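Local coordinates for periplasmic protein (Legionella pneumophila subsp. pneumophila, PDB 4FGQ), which is a calcium-dependent periplasmic protease, probably a cysteine protease of the transglutaminase-like family, at residues F54-S68 and F78-I92. Sequence-based numbering, arbitrary orientation. Where two conformers were deposited one is given.
Sequences FNQFNYETDPITGAS and FIVDGGGDCEDFAII
Strand 58-59 runs parallel to strand 83-84, Asn58 beside Gly83 and Tyr59 beside Gly84. Asn58 N donates to Gly82 O at 3.0 Å. Gly84 N returns a bond to Asn58 O. Glu60 N reaches Gly84 O at 2.7 Å. Ser68 OG makes a weak hydrogen bond, 3.0 Å, to Glu87 OE2.

The Phe89 ring packs against the strand 58-59 backbone. Its edge meets Asn58 O and Phe57 O, and Tyr59 CD2 sits over one face, 3.9 Å from Phe89 CE1. Phe54, Phe57 and Phe78 form an aromatic cluster. Ile92 CG1 lies over the Phe54 ring in a CH-pi contact. Phe78 CE1 lies over a face of Phe57, 3.4 Å from Phe57 CD2.

Strand 58-59, helix 75-81 and strand 83-84 make a beta-alpha-beta unit. A Schellman motif at Gly82 ends the helix. Gly83 has no room for a side chain beside Asn58 O.

Asp85 caps the helix starting at Cys86. With CG between backbone N and carbonyl carbon (chi1 62°), its OD1 accepts from Asp88 N. Asp88 OD2 accepts from Asp85 N, closing a capping box. Asp85, Glu87 and Asp88, with Asp69 and Tyr71, bind calcium in this protein; none is bound here. Asp69 N hydrogen-bonds to Asp85 OD2. Lys73 NZ salt-bridges Glu60 OE1 and Asp81 OD2.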
loop_
_atom_site.group_PDB
_atom_site.type_symbol
_atom_site.label_atom_id
_atom_site.label_comp_id
_atom_site.label_asym_id
_atom_site.label_seq_id
_atom_site.Cartn_x
_atom_site.Cartn_y
_atom_site.Cartn_z
ATOM N N PHE A 54 -2.536 2.768 -8.512
ATOM C CA PHE A 54 -1.511 1.743 -8.319
ATOM C C PHE A 54 -1.897 0.389 -8.871
ATOM O O PHE A 54 -1.020 -0.401 -9.204
ATOM C CB PHE A 54 -1.066 1.692 -6.853
ATOM C CG PHE A 54 -0.223 2.868 -6.489
ATOM C CD1 PHE A 54 0.991 3.059 -7.123
ATOM C CD2 PHE A 54 -0.677 3.838 -5.608
ATOM C CE1 PHE A 54 1.778 4.163 -6.850
ATOM C CE2 PHE A 54 0.116 4.951 -5.323
ATOM C CZ PHE A 54 1.344 5.108 -5.948
ATOM N N ASN A 55 -3.195 0.126 -9.021
ATOM C CA ASN A 55 -3.598 -1.195 -9.511
ATOM C C ASN A 55 -3.236 -1.463 -10.963
ATOM O O ASN A 55 -3.292 -2.612 -11.407
ATOM C CB ASN A 55 -5.078 -1.481 -9.254
ATOM C CG ASN A 55 -5.320 -1.989 -7.858
ATOM O OD1 ASN A 55 -4.377 -2.397 -7.174
ATOM N ND2 ASN A 55 -6.575 -1.962 -7.413
ATOM N N GLN A 56 -2.837 -0.410 -11.674
ATOM C CA GLN A 56 -2.397 -0.486 -13.074
ATOM C C GLN A 56 -0.951 -0.965 -13.229
ATOM O O GLN A 56 -0.516 -1.216 -14.343
ATOM C CB GLN A 56 -2.465 0.910 -13.734
ATOM C CG GLN A 56 -1.219 1.774 -13.382
ATOM C CD GLN A 56 -1.104 3.068 -14.134
ATOM O OE1 GLN A 56 -0.945 3.082 -15.358
ATOM N NE2 GLN A 56 -1.145 4.176 -13.403
ATOM N N PHE A 57 -0.187 -1.038 -12.139
ATOM C CA PHE A 57 1.241 -1.388 -12.225
ATOM C C PHE A 57 1.453 -2.906 -12.388
ATOM O O PHE A 57 0.505 -3.685 -12.303
ATOM C CB PHE A 57 1.992 -0.888 -10.971
ATOM C CG PHE A 57 2.277 0.600 -10.954
ATOM C CD1 PHE A 57 1.257 1.526 -10.893
ATOM C CD2 PHE A 57 3.584 1.060 -10.926
ATOM C CE1 PHE A 57 1.530 2.894 -10.875
ATOM C CE2 PHE A 57 3.865 2.417 -10.894
ATOM C CZ PHE A 57 2.828 3.336 -10.864
ATOM N N ASN A 58 2.695 -3.319 -12.645
ATOM C CA ASN A 58 3.036 -4.731 -12.812
ATOM C C ASN A 58 2.897 -5.505 -11.505
ATOM O O ASN A 58 3.492 -5.129 -10.497
ATOM C CB ASN A 58 4.478 -4.867 -13.313
ATOM C CG ASN A 58 4.628 -4.480 -14.767
ATOM O OD1 ASN A 58 3.766 -4.784 -15.585
ATOM N ND2 ASN A 58 5.731 -3.815 -15.100
ATOM N N TYR A 59 2.130 -6.593 -11.525
ATOM C CA TYR A 59 1.933 -7.429 -10.346
ATOM C C TYR A 59 2.891 -8.621 -10.383
ATOM O O TYR A 59 2.826 -9.447 -11.294
ATOM C CB TYR A 59 0.489 -7.917 -10.320
ATOM C CG TYR A 59 0.082 -8.677 -9.081
ATOM C CD1 TYR A 59 0.163 -10.069 -9.041
ATOM C CD2 TYR A 59 -0.409 -8.011 -7.971
ATOM C CE1 TYR A 59 -0.237 -10.767 -7.901
ATOM C CE2 TYR A 59 -0.809 -8.690 -6.848
ATOM C CZ TYR A 59 -0.713 -10.069 -6.819
ATOM O OH TYR A 59 -1.120 -10.726 -5.687
ATOM N N GLU A 60 3.777 -8.700 -9.390
ATOM C CA GLU A 60 4.811 -9.729 -9.354
ATOM C C GLU A 60 4.429 -10.841 -8.386
ATOM O O GLU A 60 3.773 -10.599 -7.371
ATOM C CB GLU A 60 6.143 -9.101 -8.923
ATOM C CG GLU A 60 6.654 -8.051 -9.898
ATOM C CD GLU A 60 7.889 -7.298 -9.406
ATOM O OE1 GLU A 60 8.314 -7.505 -8.245
ATOM O OE2 GLU A 60 8.434 -6.492 -10.192
ATOM N N THR A 61 4.836 -12.062 -8.724
ATOM C CA THR A 61 4.713 -13.201 -7.828
ATOM C C THR A 61 5.998 -14.005 -7.935
ATOM O O THR A 61 6.690 -13.956 -8.958
ATOM C CB THR A 61 3.548 -14.132 -8.223
ATOM O OG1 THR A 61 3.692 -14.513 -9.599
ATOM C CG2 THR A 61 2.213 -13.460 -8.024
ATOM N N ASP A 62 6.307 -14.758 -6.885
ATOM C CA ASP A 62 7.403 -15.705 -6.936
ATOM C C ASP A 62 7.039 -16.811 -7.922
ATOM O O ASP A 62 5.962 -17.396 -7.833
ATOM C CB ASP A 62 7.636 -16.300 -5.545
ATOM C CG ASP A 62 8.891 -17.145 -5.476
ATOM O OD1 ASP A 62 8.814 -18.356 -5.775
ATOM O OD2 ASP A 62 9.959 -16.597 -5.125
ATOM N N PRO A 63 7.936 -17.101 -8.873
ATOM C CA PRO A 63 7.658 -18.101 -9.912
ATOM C C PRO A 63 7.510 -19.511 -9.346
ATOM O O PRO A 63 6.975 -20.388 -10.028
ATOM C CB PRO A 63 8.902 -18.030 -10.806
ATOM C CG PRO A 63 9.983 -17.514 -9.909
ATOM C CD PRO A 63 9.293 -16.540 -8.994
ATOM N N ILE A 64 7.979 -19.725 -8.120
ATOM C CA ILE A 64 7.998 -21.070 -7.545
ATOM C C ILE A 64 6.811 -21.300 -6.608
ATOM O O ILE A 64 6.169 -22.352 -6.648
ATOM C CB ILE A 64 9.333 -21.350 -6.818
ATOM C CG1 ILE A 64 10.484 -21.338 -7.826
ATOM C CG2 ILE A 64 9.290 -22.680 -6.104
ATOM C CD1 ILE A 64 11.843 -21.594 -7.216
ATOM N N THR A 65 6.503 -20.309 -5.781
ATOM C CA THR A 65 5.400 -20.437 -4.833
ATOM C C THR A 65 4.108 -19.860 -5.382
ATOM O O THR A 65 3.014 -20.257 -4.969
ATOM C CB THR A 65 5.718 -19.756 -3.496
ATOM O OG1 THR A 65 5.796 -18.342 -3.688
ATOM C CG2 THR A 65 7.037 -20.254 -2.955
ATOM N N GLY A 66 4.233 -18.901 -6.299
ATOM C CA GLY A 66 3.073 -18.188 -6.799
ATOM C C GLY A 66 2.622 -17.113 -5.827
ATOM O O GLY A 66 1.583 -16.486 -6.030
ATOM N N ALA A 67 3.407 -16.900 -4.771
ATOM C CA ALA A 67 3.045 -15.954 -3.710
ATOM C C ALA A 67 4.005 -14.762 -3.680
ATOM O O ALA A 67 4.728 -14.514 -4.646
ATOM C CB ALA A 67 3.023 -16.657 -2.362
ATOM N N SER A 68 4.030 -14.035 -2.567
ATOM C CA SER A 68 4.845 -12.820 -2.489
ATOM C C SER A 68 6.333 -13.131 -2.350
ATOM O O SER A 68 6.718 -14.247 -1.980
ATOM C CB SER A 68 4.390 -11.921 -1.334
ATOM O OG SER A 68 4.652 -12.538 -0.083
ATOM N N PHE A 78 9.179 0.516 -5.648
ATOM C CA PHE A 78 8.003 0.114 -6.416
ATOM C C PHE A 78 7.933 0.935 -7.708
ATOM O O PHE A 78 7.738 0.395 -8.795
ATOM C CB PHE A 78 6.745 0.341 -5.574
ATOM C CG PHE A 78 5.470 -0.177 -6.203
ATOM C CD1 PHE A 78 4.737 0.614 -7.073
ATOM C CD2 PHE A 78 4.981 -1.434 -5.877
ATOM C CE1 PHE A 78 3.549 0.157 -7.634
ATOM C CE2 PHE A 78 3.793 -1.900 -6.434
ATOM C CZ PHE A 78 3.079 -1.103 -7.315
ATOM N N ILE A 79 8.089 2.248 -7.591
ATOM C CA ILE A 79 8.041 3.117 -8.772
ATOM C C ILE A 79 9.171 2.832 -9.770
ATOM O O ILE A 79 8.935 2.739 -10.983
ATOM C CB ILE A 79 8.059 4.608 -8.377
ATOM C CG1 ILE A 79 6.823 4.963 -7.547
ATOM C CG2 ILE A 79 8.134 5.496 -9.611
ATOM C CD1 ILE A 79 5.505 4.941 -8.329
ATOM N N VAL A 80 10.396 2.689 -9.267
ATOM C CA VAL A 80 11.534 2.368 -10.124
ATOM C C VAL A 80 11.320 1.051 -10.869
ATOM O O VAL A 80 11.570 0.961 -12.075
ATOM C CB VAL A 80 12.856 2.333 -9.326
ATOM C CG1 VAL A 80 13.983 1.749 -10.164
ATOM C CG2 VAL A 80 13.223 3.733 -8.856
ATOM N N ASP A 81 10.821 0.044 -10.164
ATOM C CA ASP A 81 10.640 -1.283 -10.754
ATOM C C ASP A 81 9.409 -1.370 -11.650
ATOM O O ASP A 81 9.301 -2.287 -12.472
ATOM C CB ASP A 81 10.522 -2.343 -9.659
ATOM C CG ASP A 81 11.819 -2.551 -8.904
ATOM O OD1 ASP A 81 12.845 -1.973 -9.316
ATOM O OD2 ASP A 81 11.811 -3.312 -7.911
ATOM N N GLY A 82 8.485 -0.429 -11.480
ATOM C CA GLY A 82 7.243 -0.434 -12.229
ATOM C C GLY A 82 6.217 -1.401 -11.669
ATOM O O GLY A 82 5.262 -1.780 -12.363
ATOM N N GLY A 83 6.393 -1.786 -10.408
ATOM C CA GLY A 83 5.442 -2.671 -9.758
ATOM C C GLY A 83 6.087 -3.506 -8.668
ATOM O O GLY A 83 7.164 -3.173 -8.190
ATOM N N GLY A 84 5.432 -4.596 -8.282
ATOM C CA GLY A 84 5.884 -5.390 -7.148
ATOM C C GLY A 84 4.844 -6.436 -6.814
ATOM O O GLY A 84 3.922 -6.653 -7.609
ATOM N N ASP A 85 4.970 -7.083 -5.653
ATOM C CA ASP A 85 3.986 -8.090 -5.259
ATOM C C ASP A 85 2.837 -7.473 -4.468
ATOM O O ASP A 85 2.793 -6.257 -4.292
ATOM C CB ASP A 85 4.642 -9.273 -4.519
ATOM C CG ASP A 85 5.316 -8.868 -3.212
ATOM O OD1 ASP A 85 4.875 -7.896 -2.573
ATOM O OD2 ASP A 85 6.284 -9.547 -2.805
ATOM N N CYS A 86 1.907 -8.298 -3.996
ATOM C CA CYS A 86 0.710 -7.772 -3.338
ATOM C C CYS A 86 1.052 -6.920 -2.116
ATOM O O CYS A 86 0.365 -5.936 -1.812
ATOM C CB CYS A 86 -0.224 -8.913 -2.940
ATOM S SG CYS A 86 0.529 -10.123 -1.809
ATOM N N GLU A 87 2.125 -7.292 -1.430
ATOM C CA GLU A 87 2.550 -6.568 -0.242
ATOM C C GLU A 87 3.064 -5.191 -0.665
ATOM O O GLU A 87 2.745 -4.165 -0.044
ATOM C CB GLU A 87 3.606 -7.385 0.519
ATOM C CG GLU A 87 3.142 -8.824 0.822
ATOM C CD GLU A 87 4.201 -9.684 1.499
ATOM O OE1 GLU A 87 5.410 -9.381 1.373
ATOM O OE2 GLU A 87 3.822 -10.674 2.163
ATOM N N ASP A 88 3.834 -5.161 -1.750
ATOM C CA ASP A 88 4.371 -3.902 -2.261
ATOM C C ASP A 88 3.274 -2.940 -2.723
ATOM O O ASP A 88 3.384 -1.731 -2.512
ATOM C CB ASP A 88 5.366 -4.148 -3.400
ATOM C CG ASP A 88 6.456 -5.151 -3.029
ATOM O OD1 ASP A 88 6.884 -5.211 -1.851
ATOM O OD2 ASP A 88 6.905 -5.895 -3.926
ATOM N N PHE A 89 2.219 -3.468 -3.345
ATOM C CA PHE A 89 1.079 -2.630 -3.745
ATOM C C PHE A 89 0.429 -2.002 -2.519
ATOM O O PHE A 89 0.090 -0.811 -2.512
ATOM C CB PHE A 89 0.009 -3.458 -4.472
ATOM C CG PHE A 89 0.245 -3.632 -5.957
ATOM C CD1 PHE A 89 1.307 -4.395 -6.429
ATOM C CD2 PHE A 89 -0.644 -3.092 -6.877
ATOM C CE1 PHE A 89 1.509 -4.579 -7.786
ATOM C CE2 PHE A 89 -0.453 -3.285 -8.245
ATOM C CZ PHE A 89 0.637 -4.020 -8.698
ATOM N N ALA A 90 0.240 -2.801 -1.474
ATOM C CA ALA A 90 -0.418 -2.294 -0.270
ATOM C C ALA A 90 0.425 -1.217 0.413
ATOM O O ALA A 90 -0.106 -0.222 0.920
ATOM C CB ALA A 90 -0.720 -3.438 0.697
ATOM N N ILE A 91 1.738 -1.412 0.396
ATOM C CA ILE A 91 2.664 -0.470 1.017
ATOM C C ILE A 91 2.662 0.904 0.338
ATOM O O ILE A 91 2.552 1.935 1.011
ATOM C CB ILE A 91 4.086 -1.060 1.090
ATOM C CG1 ILE A 91 4.122 -2.211 2.104
ATOM C CG2 ILE A 91 5.100 0.039 1.421
ATOM C CD1 ILE A 91 5.353 -3.110 1.966
ATOM N N ILE A 92 2.748 0.939 -0.988
ATOM C CA ILE A 92 2.750 2.230 -1.667
ATOM C C ILE A 92 1.383 2.917 -1.581
ATOM O O ILE A 92 1.309 4.144 -1.462
ATOM C CB ILE A 92 3.324 2.170 -3.117
ATOM C CG1 ILE A 92 3.462 3.588 -3.678
ATOM C CG2 ILE A 92 2.455 1.309 -4.021
ATOM C CD1 ILE A 92 4.444 3.702 -4.841
HETATM O O HOH W 1 7.820 -4.127 -13.777
HETATM O O HOH W 2 2.173 -11.072 -5.090
HETATM O O HOH W 3 7.455 -4.804 -11.659
#